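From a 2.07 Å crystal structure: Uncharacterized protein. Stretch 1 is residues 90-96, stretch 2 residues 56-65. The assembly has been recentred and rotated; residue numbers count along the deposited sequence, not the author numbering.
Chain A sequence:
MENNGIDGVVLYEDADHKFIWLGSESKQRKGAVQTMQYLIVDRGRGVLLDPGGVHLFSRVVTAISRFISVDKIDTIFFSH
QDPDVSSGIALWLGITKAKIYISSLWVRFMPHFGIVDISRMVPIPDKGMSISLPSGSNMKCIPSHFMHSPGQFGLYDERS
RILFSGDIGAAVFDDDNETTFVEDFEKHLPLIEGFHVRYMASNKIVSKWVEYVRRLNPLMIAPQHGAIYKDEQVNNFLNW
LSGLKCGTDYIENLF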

# COMPACT_ATOMS: atom_id res chain seq x y z
N ALA A 90 14.04 5.93 -6.93
CA ALA A 90 15.41 6.43 -6.82
C ALA A 90 16.06 6.60 -8.19
O ALA A 90 16.78 7.57 -8.44
CB ALA A 90 16.26 5.50 -5.95
N LEU A 91 15.78 5.67 -9.12
CA LEU A 91 16.38 5.75 -10.44
C LEU A 91 15.84 6.95 -11.23
O LEU A 91 16.60 7.60 -11.96
CB LEU A 91 16.12 4.46 -11.21
CG LEU A 91 16.57 3.20 -10.48
CD1 LEU A 91 16.07 1.98 -11.22
CD2 LEU A 91 18.09 3.20 -10.35
N TRP A 92 14.55 7.24 -11.11
CA TRP A 92 14.00 8.37 -11.86
C TRP A 92 14.48 9.69 -11.29
O TRP A 92 14.69 10.65 -12.05
CB TRP A 92 12.48 8.30 -11.89
CG TRP A 92 11.98 7.10 -12.63
CD1 TRP A 92 11.47 5.95 -12.09
CD2 TRP A 92 11.98 6.90 -14.05
NE1 TRP A 92 11.14 5.06 -13.08
CE2 TRP A 92 11.45 5.62 -14.29
CE3 TRP A 92 12.39 7.68 -15.13
CZ2 TRP A 92 11.30 5.11 -15.57
CZ3 TRP A 92 12.24 7.17 -16.41
CH2 TRP A 92 11.70 5.90 -16.62
N LEU A 93 14.68 9.76 -9.97
CA LEU A 93 15.14 11.00 -9.36
C LEU A 93 16.56 11.36 -9.78
O LEU A 93 16.92 12.54 -9.75
CB LEU A 93 15.07 10.91 -7.82
CG LEU A 93 13.67 10.91 -7.20
CD1 LEU A 93 13.75 11.01 -5.68
CD2 LEU A 93 12.82 12.05 -7.76
N GLY A 94 17.35 10.37 -10.22
CA GLY A 94 18.72 10.65 -10.60
C GLY A 94 18.86 11.25 -11.98
O GLY A 94 19.80 12.01 -12.22
N ILE A 95 17.96 10.92 -12.90
CA ILE A 95 18.06 11.39 -14.28
C ILE A 95 17.04 12.45 -14.64
O ILE A 95 17.02 12.91 -15.80
CB ILE A 95 17.98 10.22 -15.28
CG1 ILE A 95 16.66 9.48 -15.11
CG2 ILE A 95 19.16 9.30 -15.10
CD1 ILE A 95 16.41 8.54 -16.25
N THR A 96 16.16 12.83 -13.72
CA THR A 96 15.20 13.89 -13.98
C THR A 96 15.23 14.88 -12.83
O THR A 96 15.65 14.56 -11.72
CB THR A 96 13.76 13.36 -14.15
OG1 THR A 96 13.19 13.09 -12.86
CG2 THR A 96 13.74 12.08 -14.96
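Stretch 2 (56-65) LFSRVVTAIS

A helix begins at Phe57, with Leu56 at the N-cap position. The assignment rests on phi/psi values near -60/-45 for most of its residues and on a run of i to i+4 backbone hydrogen bonds, from Val61 N to Phe57 O (3.1 Å) through Ser65 N to Val61 O (2.9 Å). It lies against a helix that begins before stretch 1 and includes Ala90, Leu91 and Trp92, whose phi/psi values run from -64/-39 to -72/-33. The two N-to-C directions differ by 43°, with a signed crossing angle of -43°, so the helices run broadly the same way. Their axes come no closer than 11.7 Å, and the nearest CA pair, Leu91 CA to Phe57 CA, is 7.7 Å apart. Large side chains must therefore bridge the gap, and they do so without any hydrogen bond between the stretches; the 323 Å² buried, summed over both sides, is an apolar contact.

Phe57 is the largest contributor, with 111 Å² covered. Its CA-to-CB bond points toward stretch 1, and chi1 of 167° (t) sets the ring among Leu91, Trp92 and Ile95. Leu91 CB stands over one face, 3.7 Å from the ring centroid and just 5° off the ring normal, which is CH-pi geometry. Further along the Leu91 side chain, CD1 reaches Phe57 CB at 3.6 Å. Ile95 CD1 meets the ring edge instead, 3.4 Å from Phe57 CZ.

Trp92 follows, with 86 Å² covered. Its CA-to-CB bond points sideways, but the end of the indole comes nearer to stretch 2. The edge of Phe57 is directed at the face of this indole: the planes of the Phe57 ring and the six-membered ring of Trp92 meet at 80°, their centroids are 4.6 Å apart, and Phe57 CE2 lies 3.4 Å from Trp92 CE2. The pair is thus edge-to-face rather than stacked in parallel.

The same indole is a knob in a hole formed by Phe57, Val60, Val61 and Ile64, residues spanning two turns of the stretch 2 helix. Trp92 CH2 lies 3.6 Å from Val60 CG1, which sits at the ring edge near its plane, 3.7 Å from Ile64 CD1 and 4.1 Å from Val61 CG2.

Ile95, with 29 Å² covered, also touches this wall: its CD1 lies 4.2 Å from Val61 CG2, in addition to the Phe57 contact. By contrast, the CA-to-CB bond of Ser58 points away from stretch 1, and its side chain makes no contact there.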

# COMPACT_ATOMS: atom_id res chain seq x y z
N LEU A 56 13.97 -3.80 -15.57
CA LEU A 56 14.52 -3.03 -16.69
C LEU A 56 14.10 -1.57 -16.68
O LEU A 56 13.19 -1.14 -17.41
CB LEU A 56 14.15 -3.69 -18.03
CG LEU A 56 14.80 -5.05 -18.25
CD1 LEU A 56 13.74 -6.13 -18.43
CD2 LEU A 56 15.78 -5.03 -19.42
N PHE A 57 14.76 -0.80 -15.82
CA PHE A 57 14.60 0.64 -15.85
C PHE A 57 14.99 1.16 -17.22
O PHE A 57 14.41 2.13 -17.72
CB PHE A 57 15.45 1.25 -14.74
CG PHE A 57 15.62 2.73 -14.83
CD1 PHE A 57 16.88 3.28 -15.02
CD2 PHE A 57 14.54 3.58 -14.70
CE1 PHE A 57 17.05 4.65 -15.08
CE2 PHE A 57 14.71 4.95 -14.76
CZ PHE A 57 15.96 5.48 -14.96
N SER A 58 15.92 0.47 -17.87
CA SER A 58 16.40 0.85 -19.17
C SER A 58 15.40 0.54 -20.26
O SER A 58 15.49 1.10 -21.36
CB SER A 58 17.74 0.16 -19.45
OG SER A 58 18.78 0.77 -18.70
N ARG A 59 14.42 -0.33 -19.99
CA ARG A 59 13.36 -0.54 -20.96
C ARG A 59 12.46 0.68 -21.03
O ARG A 59 12.14 1.16 -22.13
CB ARG A 59 12.56 -1.80 -20.61
CG ARG A 59 11.59 -2.22 -21.70
CD ARG A 59 10.49 -3.16 -21.20
NE ARG A 59 9.43 -2.54 -20.40
NH1 ARG A 59 8.83 -0.87 -21.91
NH2 ARG A 59 7.73 -1.07 -19.91
N VAL A 60 12.05 1.20 -19.88
CA VAL A 60 11.18 2.37 -19.86
C VAL A 60 11.91 3.58 -20.44
O VAL A 60 11.34 4.34 -21.23
CB VAL A 60 10.69 2.65 -18.43
CG1 VAL A 60 9.58 3.69 -18.44
CG2 VAL A 60 10.24 1.35 -17.76
N VAL A 61 13.19 3.77 -20.06
CA VAL A 61 13.98 4.88 -20.58
C VAL A 61 14.07 4.81 -22.10
O VAL A 61 13.89 5.82 -22.79
CB VAL A 61 15.38 4.90 -19.93
CG1 VAL A 61 16.23 5.99 -20.58
CG2 VAL A 61 15.26 5.12 -18.44
N THR A 62 14.42 3.63 -22.63
CA THR A 62 14.50 3.45 -24.07
C THR A 62 13.18 3.83 -24.74
O THR A 62 13.17 4.56 -25.74
CB THR A 62 14.86 2.00 -24.41
OG1 THR A 62 16.00 1.58 -23.65
CG2 THR A 62 15.15 1.86 -25.89
N ALA A 63 12.07 3.33 -24.20
CA ALA A 63 10.77 3.63 -24.79
C ALA A 63 10.49 5.12 -24.74
O ALA A 63 10.08 5.71 -25.74
CB ALA A 63 9.68 2.83 -24.07
N ILE A 64 10.72 5.75 -23.58
CA ILE A 64 10.51 7.19 -23.47
C ILE A 64 11.32 7.94 -24.51
O ILE A 64 10.83 8.87 -25.16
CB ILE A 64 10.83 7.68 -22.04
CG1 ILE A 64 9.82 7.13 -21.04
CG2 ILE A 64 10.87 9.22 -21.99
CD1 ILE A 64 10.21 7.37 -19.62
N SER A 65 12.58 7.53 -24.71
CA SER A 65 13.50 8.24 -25.58
C SER A 65 13.09 8.25 -27.05
O SER A 65 13.64 9.04 -27.82
CB SER A 65 14.90 7.64 -25.46
OG SER A 65 15.29 7.57 -24.10